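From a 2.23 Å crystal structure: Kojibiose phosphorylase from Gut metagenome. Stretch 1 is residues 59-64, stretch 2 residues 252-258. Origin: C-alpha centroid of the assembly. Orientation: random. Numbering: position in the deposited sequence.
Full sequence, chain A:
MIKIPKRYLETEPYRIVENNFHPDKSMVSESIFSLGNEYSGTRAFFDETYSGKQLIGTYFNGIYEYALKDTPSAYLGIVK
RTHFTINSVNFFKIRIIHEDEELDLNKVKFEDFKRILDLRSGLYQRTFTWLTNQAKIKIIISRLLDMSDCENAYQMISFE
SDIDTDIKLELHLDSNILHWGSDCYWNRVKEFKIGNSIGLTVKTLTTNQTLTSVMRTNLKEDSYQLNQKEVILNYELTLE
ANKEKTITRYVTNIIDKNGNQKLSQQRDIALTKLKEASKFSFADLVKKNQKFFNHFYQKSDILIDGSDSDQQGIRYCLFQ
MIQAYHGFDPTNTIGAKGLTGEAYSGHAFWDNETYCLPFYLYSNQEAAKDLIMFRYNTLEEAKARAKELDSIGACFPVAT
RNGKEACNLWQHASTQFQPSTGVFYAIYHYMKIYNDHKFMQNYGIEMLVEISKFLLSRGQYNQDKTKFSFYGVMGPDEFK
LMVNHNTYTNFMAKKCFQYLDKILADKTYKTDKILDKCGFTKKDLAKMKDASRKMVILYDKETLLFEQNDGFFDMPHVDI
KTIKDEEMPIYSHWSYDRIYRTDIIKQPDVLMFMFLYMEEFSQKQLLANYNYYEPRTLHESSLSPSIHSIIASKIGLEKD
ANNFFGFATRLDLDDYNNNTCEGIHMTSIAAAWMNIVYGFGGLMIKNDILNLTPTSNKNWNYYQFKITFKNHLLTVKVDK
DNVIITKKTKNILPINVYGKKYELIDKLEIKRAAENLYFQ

Stretch 1, residues 59-64: YFNGIY
Stretch 2 252-258: TNIIDKN

Residues 59-64 enter as a β-strand at Tyr 59 and Phe 60 (phi/psi -131/153 and -121/126) and then reverse through a type II turn from Phe 60 to Ile 63. Asn 61 (-57/117) and Gly 62 (95/2) occupy its corners, and the turn is closed by a backbone hydrogen bond from Ile 63 N to Phe 60 O at 3.0 Å. Ile 63 (-95/111) and Tyr 64 (-149/159) continue in extended form. Residues 252-256 form the end of a second strand, with phi between -129 and -109 and psi between 100 and 151; the chain bends at Lys 257 (-73/-19) and Asn 258 (-102/-37), where Asn 258 N donates to Asp 256 OD1 at 3.2 Å. The closest CA atoms are those of Ile 63 and Lys 257, 6.2 Å apart. Measured end to end, the two stretches run in broadly the same direction. No hydrogen bond links the stretches; the contact, which buries 316 Å² summed over both sides, is made by van der Waals packing of side chains against one another and against the backbone of the turn.

Strand alternation points the CA-to-CB bonds of Asn 253 and Ile 255 toward stretch 1 and those of Ile 254 and Asp 256 away; Lys 257, just past the strand, also points toward it. Phe 60 (chi1 m, chi2 -89°) also points toward its partner. Ile 255 CG2 lies over one face of the Phe 60 ring, 4.0 Å from Phe 60 CD1, and Asn 253 CB (chi1 m) approaches Phe 60 CE1 obliquely at 3.6 Å. Ile 255 adopts p,t, placing Ile 255 CD1 4.0 Å from Ile 63 CG1; these apolar groups pack by dispersion. Ile 63 (m,m) starts sideways, but its CD1 reaches Lys 257 CG at 3.9 Å.

Lys 257 (m,t,m,t) lays its aliphatic chain along the turn: CD sits 3.3 Å from Asn 61 O and 3.8 Å from Gly 62 CA, while NZ is hydrogen-bonded elsewhere in the structure. The positive phi of Gly 62 favours glycine, and an ideal CB there would clash with Lys 257 CD at 2.6 Å.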

# COMPACT_ATOMS: atom_id res chain seq x y z
N TYR A 59 -16.82 -4.20 -25.99
CA TYR A 59 -16.95 -3.08 -25.03
C TYR A 59 -17.65 -1.91 -25.69
O TYR A 59 -17.53 -1.75 -26.90
CB TYR A 59 -15.58 -2.68 -24.50
CG TYR A 59 -14.68 -3.86 -24.25
CD1 TYR A 59 -14.77 -4.60 -23.08
CD2 TYR A 59 -13.73 -4.24 -25.19
CE1 TYR A 59 -13.92 -5.65 -22.83
CE2 TYR A 59 -12.87 -5.31 -24.96
CZ TYR A 59 -12.97 -6.01 -23.77
OH TYR A 59 -12.13 -7.05 -23.53
N PHE A 60 -18.31 -1.12 -24.86
CA PHE A 60 -18.97 0.15 -25.21
C PHE A 60 -18.36 1.24 -24.35
O PHE A 60 -18.32 1.07 -23.12
CB PHE A 60 -20.48 0.03 -24.99
CG PHE A 60 -21.13 -1.01 -25.86
CD1 PHE A 60 -21.61 -0.68 -27.13
CD2 PHE A 60 -21.22 -2.33 -25.44
CE1 PHE A 60 -22.19 -1.65 -27.94
CE2 PHE A 60 -21.80 -3.30 -26.25
CZ PHE A 60 -22.30 -2.95 -27.50
N ASN A 61 -17.87 2.31 -24.99
CA ASN A 61 -17.16 3.42 -24.31
C ASN A 61 -18.10 3.98 -23.24
O ASN A 61 -19.20 4.45 -23.62
CB ASN A 61 -16.71 4.45 -25.34
CG ASN A 61 -15.50 5.26 -24.95
OD1 ASN A 61 -15.45 5.84 -23.86
ND2 ASN A 61 -14.52 5.33 -25.84
N GLY A 62 -17.74 3.89 -21.95
CA GLY A 62 -18.50 4.50 -20.84
C GLY A 62 -19.49 3.54 -20.19
O GLY A 62 -20.22 3.95 -19.28
N ILE A 63 -19.53 2.29 -20.65
CA ILE A 63 -20.34 1.21 -20.02
C ILE A 63 -19.41 0.46 -19.07
O ILE A 63 -18.47 -0.18 -19.56
CB ILE A 63 -20.98 0.30 -21.07
CG1 ILE A 63 -22.13 1.01 -21.79
CG2 ILE A 63 -21.44 -1.00 -20.42
CD1 ILE A 63 -23.26 1.52 -20.90
N TYR A 64 -19.65 0.59 -17.78
CA TYR A 64 -18.65 0.29 -16.72
C TYR A 64 -19.39 -0.20 -15.49
O TYR A 64 -20.63 0.04 -15.36
CB TYR A 64 -17.84 1.55 -16.42
CG TYR A 64 -18.52 2.53 -15.50
CD1 TYR A 64 -19.41 3.47 -15.98
CD2 TYR A 64 -18.26 2.51 -14.14
CE1 TYR A 64 -20.05 4.35 -15.12
CE2 TYR A 64 -18.88 3.39 -13.27
CZ TYR A 64 -19.79 4.31 -13.76
OH TYR A 64 -20.38 5.18 -12.89
N THR A 252 -27.79 -4.01 -34.03
CA THR A 252 -27.90 -2.65 -33.45
C THR A 252 -27.87 -2.77 -31.93
O THR A 252 -28.57 -3.62 -31.39
CB THR A 252 -29.11 -1.90 -34.00
OG1 THR A 252 -28.90 -1.71 -35.40
CG2 THR A 252 -29.32 -0.56 -33.32
N ASN A 253 -26.98 -2.02 -31.28
CA ASN A 253 -26.81 -1.96 -29.81
C ASN A 253 -27.12 -0.52 -29.41
O ASN A 253 -26.44 0.40 -29.95
CB ASN A 253 -25.42 -2.45 -29.41
CG ASN A 253 -25.19 -3.90 -29.76
OD1 ASN A 253 -25.91 -4.77 -29.29
ND2 ASN A 253 -24.22 -4.18 -30.59
N ILE A 254 -28.14 -0.32 -28.57
CA ILE A 254 -28.51 1.02 -28.04
C ILE A 254 -28.22 1.02 -26.54
O ILE A 254 -28.83 0.20 -25.81
CB ILE A 254 -29.97 1.40 -28.36
CG1 ILE A 254 -30.31 1.26 -29.84
CG2 ILE A 254 -30.25 2.81 -27.87
CD1 ILE A 254 -29.53 2.21 -30.75
N ILE A 255 -27.35 1.92 -26.10
CA ILE A 255 -26.90 1.99 -24.69
C ILE A 255 -27.50 3.25 -24.05
O ILE A 255 -27.76 4.21 -24.79
CB ILE A 255 -25.36 1.98 -24.58
CG1 ILE A 255 -24.73 3.25 -25.15
CG2 ILE A 255 -24.79 0.74 -25.24
CD1 ILE A 255 -23.25 3.37 -24.88
N ASP A 256 -27.73 3.20 -22.74
CA ASP A 256 -28.04 4.40 -21.92
C ASP A 256 -27.02 4.45 -20.78
O ASP A 256 -27.19 3.71 -19.78
CB ASP A 256 -29.48 4.39 -21.41
CG ASP A 256 -29.80 5.59 -20.54
OD1 ASP A 256 -29.07 6.61 -20.66
OD2 ASP A 256 -30.74 5.50 -19.74
N LYS A 257 -25.99 5.29 -20.92
CA LYS A 257 -24.90 5.43 -19.93
C LYS A 257 -25.41 6.16 -18.68
O LYS A 257 -24.76 6.02 -17.64
CB LYS A 257 -23.70 6.13 -20.58
CG LYS A 257 -23.01 5.32 -21.69
CD LYS A 257 -21.71 5.92 -22.16
CE LYS A 257 -21.89 7.07 -23.13
NZ LYS A 257 -20.73 7.99 -23.12
N ASN A 258 -26.52 6.89 -18.76
CA ASN A 258 -27.02 7.83 -17.72
C ASN A 258 -28.17 7.20 -16.91
O ASN A 258 -28.26 7.47 -15.71
CB ASN A 258 -27.40 9.17 -18.38
CG ASN A 258 -26.21 9.81 -19.05
OD1 ASN A 258 -25.13 9.88 -18.47
ND2 ASN A 258 -26.36 10.26 -20.29